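Local coordinates for protein glutaredoxin (Methanosarcina mazei, PDB 3NZN) that probably catalyses thiol-disulfide exchange through a CxxC pair, as glutaredoxins and NrdH-type redoxins of the thioredoxin superfamily do, at residues Y27-K39 and D48-K60. Residues are numbered along the deposited sequence; the frame is centred on the assembly and turned at random.
Sequences YGLSTCVWCKKTK and DFDYVYVDRLEGK. With SO4 (sulfate ion), chain E; SO4 (sulfate ion), chain F.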
ATOM      1  N   TYR A  27       1.149  -2.110 -14.370  1.00  8.44           N
ATOM      2  CA  TYR A  27       0.696  -1.877 -12.982  1.00  8.96           C
ATOM      3  C   TYR A  27       1.146  -0.488 -12.536  1.00  9.48           C
ATOM      4  O   TYR A  27       2.246  -0.172 -12.576  1.00  9.68           O
ATOM      5  CB  TYR A  27       1.223  -2.950 -12.050  1.00  9.93           C
ATOM      6  CG  TYR A  27       0.621  -4.292 -12.374  1.00 11.46           C
ATOM      7  CD1 TYR A  27      -0.571  -4.700 -11.793  1.00 13.87           C
ATOM      8  CD2 TYR A  27       1.259  -5.181 -13.222  1.00 13.08           C
ATOM      9  CE1 TYR A  27      -1.124  -5.945 -12.088  1.00 17.43           C
ATOM     10  CE2 TYR A  27       0.689  -6.426 -13.516  1.00 14.86           C
ATOM     11  CZ  TYR A  27      -0.465  -6.780 -12.959  1.00 17.10           C
ATOM     12  OH  TYR A  27      -0.909  -8.037 -13.318  1.00 26.18           O
ATOM     13  N   GLY A  28       0.147   0.285 -12.094  1.00  9.40           N
ATOM     14  CA  GLY A  28       0.434   1.632 -11.664  1.00  9.48           C
ATOM     15  C   GLY A  28      -0.387   2.044 -10.431  1.00  9.34           C
ATOM     16  O   GLY A  28      -1.092   1.208  -9.852  1.00  9.97           O
ATOM     17  N   LEU A  29      -0.316   3.300 -10.094  1.00 10.14           N
ATOM     18  CA  LEU A  29      -1.163   3.907  -9.071  1.00 10.66           C
ATOM     19  C   LEU A  29      -1.956   5.031  -9.739  1.00 10.85           C
ATOM     20  O   LEU A  29      -1.443   5.680 -10.648  1.00 12.07           O
ATOM     21  CB  LEU A  29      -0.304   4.498  -7.939  1.00 11.28           C
ATOM     22  CG  LEU A  29       0.641   3.552  -7.226  1.00 11.82           C
ATOM     23  CD1 LEU A  29       1.518   4.220  -6.197  1.00 17.22           C
ATOM     24  CD2 LEU A  29      -0.030   2.313  -6.643  1.00 12.75           C
ATOM     25  N   SER A  30      -3.157   5.296  -9.271  1.00 11.27           N
ATOM     26  CA  SER A  30      -3.977   6.303  -9.815  1.00 12.97           C
ATOM     27  C   SER A  30      -3.420   7.738  -9.718  1.00 13.47           C
ATOM     28  O   SER A  30      -3.722   8.599 -10.481  1.00 17.93           O
ATOM     29  CB  SER A  30      -5.382   6.189  -9.301  1.00 15.57           C
ATOM     30  OG  SER A  30      -5.412   6.587  -7.922  1.00 16.70           O
ATOM     31  N   THR A  31      -2.618   7.931  -8.689  1.00 14.31           N
ATOM     32  CA  THR A  31      -1.862   9.149  -8.375  1.00 17.04           C
ATOM     33  C   THR A  31      -0.409   8.852  -8.636  1.00 18.57           C
ATOM     34  O   THR A  31       0.204   8.233  -7.815  1.00 21.55           O
ATOM     35  CB  THR A  31      -1.946   9.405  -6.883  1.00 18.71           C
ATOM     36  OG1 THR A  31      -1.330   8.202  -6.343  1.00 26.23           O
ATOM     37  CG2 THR A  31      -3.346   9.586  -6.516  1.00 25.34           C
ATOM     38  N   CYS A  32       0.084   8.907  -9.830  1.00 16.84           N
ATOM     39  CA  CYS A  32       1.468   8.583 -10.129  1.00 14.34           C
ATOM     40  C   CYS A  32       1.722   9.196 -11.526  1.00 13.98           C
ATOM     41  O   CYS A  32       1.289   8.702 -12.550  1.00 13.48           O
ATOM     42  CB  CYS A  32       1.699   7.087 -10.163  1.00 16.80           C
ATOM     43  SG  CYS A  32       3.164   6.410 -10.876  1.00 18.28           S
ATOM     44  N   VAL A  33       2.431  10.305 -11.529  1.00 13.47           N
ATOM     45  CA  VAL A  33       2.762  11.048 -12.775  1.00 15.05           C
ATOM     46  C   VAL A  33       3.492  10.208 -13.760  1.00 12.39           C
ATOM     47  O   VAL A  33       3.226  10.301 -14.957  1.00 14.34           O
ATOM     48  CB  VAL A  33       3.602  12.316 -12.359  1.00 17.43           C
ATOM     49  CG1 VAL A  33       4.311  12.913 -13.500  1.00 23.22           C
ATOM     50  CG2 VAL A  33       2.731  13.332 -11.629  1.00 22.86           C
ATOM     51  N   TRP A  34       4.424   9.394 -13.326  1.00 12.22           N
ATOM     52  CA  TRP A  34       5.161   8.579 -14.239  1.00 12.86           C
ATOM     53  C   TRP A  34       4.379   7.418 -14.795  1.00 10.71           C
ATOM     54  O   TRP A  34       4.642   6.949 -15.903  1.00 11.55           O
ATOM     55  CB  TRP A  34       6.495   8.203 -13.684  1.00 13.92           C
ATOM     56  CG  TRP A  34       7.379   9.371 -13.407  1.00 14.96           C
ATOM     57  CD1 TRP A  34       7.650   9.921 -12.203  1.00 18.04           C
ATOM     58  CD2 TRP A  34       8.159  10.062 -14.389  1.00 16.48           C
ATOM     59  NE1 TRP A  34       8.552  10.941 -12.359  1.00 20.46           N
ATOM     60  CE2 TRP A  34       8.847  11.062 -13.690  1.00 17.30           C
ATOM     61  CE3 TRP A  34       8.273   9.996 -15.788  1.00 16.78           C
ATOM     62  CZ2 TRP A  34       9.701  11.928 -14.327  1.00 23.83           C
ATOM     63  CZ3 TRP A  34       9.171  10.843 -16.401  1.00 20.89           C
ATOM     64  CH2 TRP A  34       9.865  11.783 -15.682  1.00 22.53           C
ATOM     65  N   CYS A  35       3.416   6.939 -14.007  1.00 11.68           N
ATOM     66  CA  CYS A  35       2.489   5.934 -14.488  1.00 10.25           C
ATOM     67  C   CYS A  35       1.669   6.534 -15.591  1.00 10.50           C
ATOM     68  O   CYS A  35       1.454   5.909 -16.652  1.00 11.60           O
ATOM     69  CB  CYS A  35       1.600   5.412 -13.409  1.00 10.94           C
ATOM     70  SG  CYS A  35       2.394   4.588 -12.036  1.00 12.83           S
ATOM     71  N   LYS A  36       1.202   7.769 -15.432  1.00 11.34           N
ATOM     72  CA  LYS A  36       0.390   8.392 -16.468  1.00 11.49           C
ATOM     73  C   LYS A  36       1.217   8.629 -17.745  1.00 11.32           C
ATOM     74  O   LYS A  36       0.731   8.443 -18.856  1.00 12.04           O
ATOM     75  CB  LYS A  36      -0.172   9.684 -15.937  1.00 13.25           C
ATOM     76  CG  LYS A  36      -1.256   9.677 -14.926  1.00 22.43           C
ATOM     77  CD  LYS A  36      -2.386   8.555 -14.999  1.00 26.89           C
ATOM     78  CE  LYS A  36      -2.739   8.052 -13.557  1.00 30.00           C
ATOM     79  NZ  LYS A  36      -1.567   7.278 -12.976  1.00 18.99           N
ATOM     80  N   LYS A  37       2.477   8.978 -17.573  1.00 11.19           N
ATOM     81  CA  LYS A  37       3.327   9.182 -18.723  1.00 11.91           C
ATOM     82  C   LYS A  37       3.564   7.853 -19.446  1.00 10.72           C
ATOM     83  O   LYS A  37       3.654   7.818 -20.692  1.00 11.41           O
ATOM     84  CB  LYS A  37       4.696   9.707 -18.313  1.00 15.38           C
ATOM     85  CG  LYS A  37       4.823  11.118 -17.912  1.00 20.41           C
ATOM     86  CD  LYS A  37       6.032  11.823 -18.563  1.00 31.94           C
ATOM     87  CE  LYS A  37       5.997  13.405 -18.338  1.00 37.86           C
ATOM     88  NZ  LYS A  37       5.333  14.267 -19.485  1.00 42.44           N
ATOM     89  N   THR A  38       3.710   6.750 -18.742  1.00 10.69           N
ATOM     90  CA  THR A  38       3.800   5.436 -19.340  1.00 10.06           C
ATOM     91  C   THR A  38       2.560   5.030 -20.051  1.00 10.01           C
ATOM     92  O   THR A  38       2.651   4.533 -21.229  1.00 10.33           O
ATOM     93  CB  THR A  38       4.133   4.406 -18.227  1.00 11.10           C
ATOM     94  OG1 THR A  38       5.356   4.808 -17.562  1.00 12.12           O
ATOM     95  CG2 THR A  38       4.314   3.008 -18.826  1.00 12.07           C
ATOM     96  N   LYS A  39       1.381   5.247 -19.499  1.00 10.50           N
ATOM     97  CA  LYS A  39       0.150   5.016 -20.172  1.00 10.75           C
ATOM     98  C   LYS A  39       0.067   5.818 -21.478  1.00 10.63           C
ATOM     99  O   LYS A  39      -0.384   5.290 -22.473  1.00 10.69           O
ATOM    100  CB  LYS A  39      -1.012   5.248 -19.221  1.00 12.40           C
ATOM    101  CG  LYS A  39      -2.334   5.063 -19.735  1.00 13.07           C
ATOM    102  CD  LYS A  39      -3.436   5.135 -18.663  1.00 18.50           C
ATOM    103  CE  LYS A  39      -4.806   5.025 -19.267  1.00 21.88           C
ATOM    104  NZ  LYS A  39      -5.183   6.356 -19.882  1.00 26.54           N
ATOM    105  N   ASP A  48      -1.892  -2.639 -28.215  1.00  9.62           N
ATOM    106  CA  ASP A  48      -2.868  -3.187 -27.244  1.00  9.12           C
ATOM    107  C   ASP A  48      -2.102  -3.297 -25.925  1.00  8.92           C
ATOM    108  O   ASP A  48      -1.007  -3.747 -25.787  1.00  9.93           O
ATOM    109  CB  ASP A  48      -3.336  -4.523 -27.673  1.00  9.79           C
ATOM    110  CG  ASP A  48      -4.191  -4.557 -28.863  1.00 10.73           C
ATOM    111  OD1 ASP A  48      -4.576  -3.531 -29.360  1.00 12.12           O
ATOM    112  OD2 ASP A  48      -4.383  -5.720 -29.382  1.00 13.64           O
ATOM    113  N   PHE A  49      -2.811  -2.876 -24.825  1.00  9.39           N
ATOM    114  CA  PHE A  49      -2.256  -3.023 -23.460  1.00  9.41           C
ATOM    115  C   PHE A  49      -3.417  -2.898 -22.464  1.00  9.11           C
ATOM    116  O   PHE A  49      -4.402  -2.342 -22.726  1.00  9.78           O
ATOM    117  CB  PHE A  49      -1.185  -1.957 -23.159  1.00  9.54           C
ATOM    118  CG  PHE A  49      -1.686  -0.582 -23.029  1.00  9.70           C
ATOM    119  CD1 PHE A  49      -1.818  -0.006 -21.716  1.00 10.85           C
ATOM    120  CD2 PHE A  49      -2.010   0.235 -24.061  1.00  9.97           C
ATOM    121  CE1 PHE A  49      -2.236   1.272 -21.558  1.00 12.57           C
ATOM    122  CE2 PHE A  49      -2.432   1.500 -23.939  1.00 11.82           C
ATOM    123  CZ  PHE A  49      -2.565   2.063 -22.634  1.00 12.33           C
ATOM    124  N   ASP A  50      -3.095  -3.499 -21.309  1.00  9.86           N
ATOM    125  CA  ASP A  50      -3.937  -3.316 -20.119  1.00  9.48           C
ATOM    126  C   ASP A  50      -3.162  -2.475 -19.113  1.00  9.46           C
ATOM    127  O   ASP A  50      -2.000  -2.493 -19.020  1.00  9.63           O
ATOM    128  CB  ASP A  50      -4.205  -4.677 -19.511  1.00 12.37           C
ATOM    129  CG  ASP A  50      -4.954  -5.587 -20.381  1.00 14.85           C
ATOM    130  OD1 ASP A  50      -5.520  -5.186 -21.380  1.00 15.60           O
ATOM    131  OD2 ASP A  50      -4.934  -6.748 -20.037  1.00 25.44           O
ATOM    132  N   TYR A  51      -3.985  -1.842 -18.235  1.00 10.65           N
ATOM    133  CA  TYR A  51      -3.412  -1.129 -17.060  1.00 10.88           C
ATOM    134  C   TYR A  51      -4.341  -1.398 -15.839  1.00 11.04           C
ATOM    135  O   TYR A  51      -5.495  -1.664 -15.973  1.00 11.72           O
ATOM    136  CB  TYR A  51      -3.157   0.297 -17.321  1.00 12.30           C
ATOM    137  CG  TYR A  51      -4.334   1.137 -17.575  1.00 13.57           C
ATOM    138  CD1 TYR A  51      -4.943   1.816 -16.517  1.00 15.89           C
ATOM    139  CD2 TYR A  51      -4.966   1.171 -18.816  1.00 14.98           C
ATOM    140  CE1 TYR A  51      -6.040   2.565 -16.722  1.00 18.88           C
ATOM    141  CE2 TYR A  51      -6.091   1.944 -19.028  1.00 18.96           C
ATOM    142  CZ  TYR A  51      -6.619   2.626 -17.955  1.00 19.63           C
ATOM    143  OH  TYR A  51      -7.734   3.381 -18.103  1.00 24.24           O
ATOM    144  N   VAL A  52      -3.635  -1.351 -14.701  1.00  9.77           N
ATOM    145  CA  VAL A  52      -4.298  -1.604 -13.366  1.00  9.73           C
ATOM    146  C   VAL A  52      -3.762  -0.551 -12.438  1.00 10.72           C
ATOM    147  O   VAL A  52      -2.593  -0.307 -12.318  1.00 11.73           O
ATOM    148  CB  VAL A  52      -3.867  -2.991 -12.864  1.00 11.83           C
ATOM    149  CG1 VAL A  52      -4.444  -3.272 -11.452  1.00 12.80           C
ATOM    150  CG2 VAL A  52      -4.344  -4.083 -13.855  1.00 14.06           C
ATOM    151  N   TYR A  53      -4.763   0.074 -11.688  1.00  9.70           N
ATOM    152  CA  TYR A  53      -4.398   0.992 -10.634  1.00  9.88           C
ATOM    153  C   TYR A  53      -4.468   0.253  -9.282  1.00  9.32           C
ATOM    154  O   TYR A  53      -5.619  -0.024  -8.784  1.00 10.37           O
ATOM    155  CB  TYR A  53      -5.331   2.189 -10.622  1.00 10.68           C
ATOM    156  CG  TYR A  53      -5.168   3.102 -11.823  1.00 11.17           C
ATOM    157  CD1 TYR A  53      -3.913   3.394 -12.347  1.00 12.14           C
ATOM    158  CD2 TYR A  53      -6.249   3.678 -12.419  1.00 13.48           C
ATOM    159  CE1 TYR A  53      -3.784   4.226 -13.444  1.00 14.77           C
ATOM    160  CE2 TYR A  53      -6.117   4.528 -13.551  1.00 16.49           C
ATOM    161  CZ  TYR A  53      -4.889   4.764 -14.029  1.00 16.80           C
ATOM    162  OH  TYR A  53      -4.754   5.567 -15.168  1.00 22.07           O
ATOM    163  N   VAL A  54      -3.389  -0.175  -8.805  1.00  9.98           N
ATOM    164  CA  VAL A  54      -3.333  -1.114  -7.692  1.00 11.43           C
ATOM    165  C   VAL A  54      -3.963  -0.396  -6.390  1.00 11.69           C
ATOM    166  O   VAL A  54      -4.624  -1.165  -5.623  1.00 13.34           O
ATOM    167  CB  VAL A  54      -1.923  -1.553  -7.396  1.00 12.37           C
ATOM    168  CG1 VAL A  54      -1.808  -2.389  -6.175  1.00 14.89           C
ATOM    169  CG2 VAL A  54      -1.346  -2.411  -8.595  1.00 12.91           C
ATOM    170  N   ASP A  55      -3.815   0.854  -6.280  1.00 12.54           N
ATOM    171  CA  ASP A  55      -4.385   1.526  -5.102  1.00 13.57           C
ATOM    172  C   ASP A  55      -5.862   1.613  -5.183  1.00 14.35           C
ATOM    173  O   ASP A  55      -6.488   1.965  -4.145  1.00 18.95           O
ATOM    174  CB  ASP A  55      -3.852   2.907  -5.013  1.00 14.55           C
ATOM    175  CG  ASP A  55      -4.193   3.757  -6.201  1.00 12.81           C
ATOM    176  OD1 ASP A  55      -3.923   3.363  -7.365  1.00 12.86           O
ATOM    177  OD2 ASP A  55      -4.602   4.897  -6.069  1.00 21.03           O
ATOM    178  N   ARG A  56      -6.551   1.288  -6.264  1.00 12.08           N
ATOM    179  CA  ARG A  56      -7.972   1.261  -6.388  1.00 11.31           C
ATOM    180  C   ARG A  56      -8.562  -0.115  -6.242  1.00 11.26           C
ATOM    181  O   ARG A  56      -9.732  -0.290  -6.369  1.00 12.79           O
ATOM    182  CB  ARG A  56      -8.433   1.958  -7.671  1.00 12.07           C
ATOM    183  CG  ARG A  56      -8.191   3.419  -7.577  1.00 18.47           C
ATOM    184  CD  ARG A  56      -8.790   4.181  -8.630  1.00 17.19           C
ATOM    185  NE  ARG A  56      -8.682   5.618  -8.393  1.00 17.55           N
ATOM    186  CZ  ARG A  56      -8.825   6.460  -9.423  1.00 18.71           C
ATOM    187  NH1 ARG A  56      -9.141   5.979 -10.592  1.00 19.19           N
ATOM    188  NH2 ARG A  56      -8.695   7.765  -9.254  1.00 20.50           N
ATOM    189  N   LEU A  57      -7.718  -1.089  -5.990  1.00 13.57           N
ATOM    190  CA  LEU A  57      -8.195  -2.455  -5.802  1.00 15.22           C
ATOM    191  C   LEU A  57      -8.415  -2.725  -4.333  1.00 16.25           C
ATOM    192  O   LEU A  57      -7.761  -2.130  -3.501  1.00 19.17           O
ATOM    193  CB  LEU A  57      -7.209  -3.429  -6.405  1.00 14.35           C
ATOM    194  CG  LEU A  57      -6.909  -3.344  -7.894  1.00 16.06           C
ATOM    195  CD1 LEU A  57      -5.774  -4.286  -8.206  1.00 14.87           C
ATOM    196  CD2 LEU A  57      -8.171  -3.643  -8.752  1.00 17.06           C
ATOM    197  N   GLU A  58      -9.168  -3.789  -4.080  1.00 19.16           N
ATOM    198  CA  GLU A  58      -9.593  -4.231  -2.811  1.00 20.54           C
ATOM    199  C   GLU A  58      -9.389  -5.722  -2.657  1.00 18.48           C
ATOM    200  O   GLU A  58      -9.456  -6.423  -3.628  1.00 20.22           O
ATOM    201  CB  GLU A  58     -11.113  -3.959  -2.697  1.00 25.87           C
ATOM    202  CG  GLU A  58     -11.470  -2.492  -2.499  1.00 31.10           C
ATOM    203  CD  GLU A  58     -12.013  -1.802  -3.736  1.00 33.57           C
ATOM    204  OE1 GLU A  58     -13.108  -2.187  -4.343  1.00 39.45           O
ATOM    205  OE2 GLU A  58     -11.356  -0.812  -4.069  1.00 26.55           O
ATOM    206  N   GLY A  59      -9.296  -6.185  -1.406  1.00 17.23           N
ATOM    207  CA  GLY A  59      -9.362  -7.557  -1.091  1.00 16.83           C
ATOM    208  C   GLY A  59      -8.428  -8.402  -1.899  1.00 15.83           C
ATOM    209  O   GLY A  59      -7.248  -8.032  -2.094  1.00 15.66           O
ATOM    210  N   LYS A  60      -8.910  -9.545  -2.399  1.00 16.90           N
ATOM    211  CA  LYS A  60      -8.073 -10.501  -3.006  1.00 16.86           C
ATOM    212  C   LYS A  60      -7.492  -9.916  -4.297  1.00 15.51           C
ATOM    213  O   LYS A  60      -6.386 -10.297  -4.716  1.00 16.36           O
ATOM    214  CB  LYS A  60      -8.830 -11.808  -3.325  1.00 19.73           C
ATOM    215  CG  LYS A  60      -9.282 -12.545  -2.080  1.00 27.41           C
ATOM    216  CD  LYS A  60     -10.616 -13.376  -2.274  1.00 34.87           C
ATOM    217  CE  LYS A  60     -11.174 -13.803  -0.930  1.00 36.03           C
ATOM    218  NZ  LYS A  60     -10.061 -14.431  -0.107  1.00 38.64           N
TER
HETATM  219  S   SO4 E 106     -12.509 -10.033  -2.151  1.00 46.23           S
HETATM  220  O1  SO4 E 106     -13.373 -11.236  -2.236  1.00 45.67           O
HETATM  221  O2  SO4 E 106     -11.925  -9.768  -3.486  1.00 48.81           O
HETATM  222  O3  SO4 E 106     -13.261  -8.818  -1.709  1.00 44.20           O
HETATM  223  O4  SO4 E 106     -11.371 -10.244  -1.267  1.00 43.26           O
HETATM  224  S   SO4 F 107      -9.930   4.094 -20.679  1.00 27.10           S
HETATM  225  O1  SO4 F 107     -10.972   3.141 -21.213  1.00 32.23           O
HETATM  226  O2  SO4 F 107      -9.619   5.074 -21.722  1.00 34.06           O
HETATM  227  O3  SO4 F 107     -10.397   4.759 -19.549  1.00 28.47           O
HETATM  228  O4  SO4 F 107      -8.763   3.176 -20.474  1.00 32.99           O
HETATM  229  O   HOH W   1      -2.402   6.012  -4.012  1.00 32.98           O
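With chi1 at 72° in S30 and 61° in D55, OG and CG each sit between their own backbone N and carbonyl carbon, which turns the S30 hydroxyl and the D55 carboxylate toward one another. S30 OG donates to the syn lone pair of D55 OD2 at 2.6 Å; S30 N meets D55 OD1 at 2.8 Å, also on the syn side but 24° out of the carboxylate plane. Without the carboxylate, an alanine at D55 would probably set the S30 hydroxyl free to turn and leave the loop before helix 33-45 less firmly held. S30 CB also lies over the centre of the R56 guanidinium, whose NH1 is bonded to K10 O. Next to this pair of bonds, strands 24-28 and 49-53 pair in parallel: G28 N donates to V52 O and G28 O accepts from V54 N (2.9 Å). The Y53 ring has S30 CA over one face and Y51 CD1, from its own strand, toward the rim of the opposite face. K39 CE rests on the Y51 ring, 3.6 Å from its centroid, a CH-pi contact. K36 NZ, passing Y53, donates to L29 O in the carbonyl plane (2.8 Å) and to C32 O, tilted from its plane. In this beta-alpha-beta unit of the thioredoxin fold, the polar bonds probably steady the loop leading to the C32-C35 disulfide, while aliphatic parts of K36 and K39 pack the helix against Y53 and Y51.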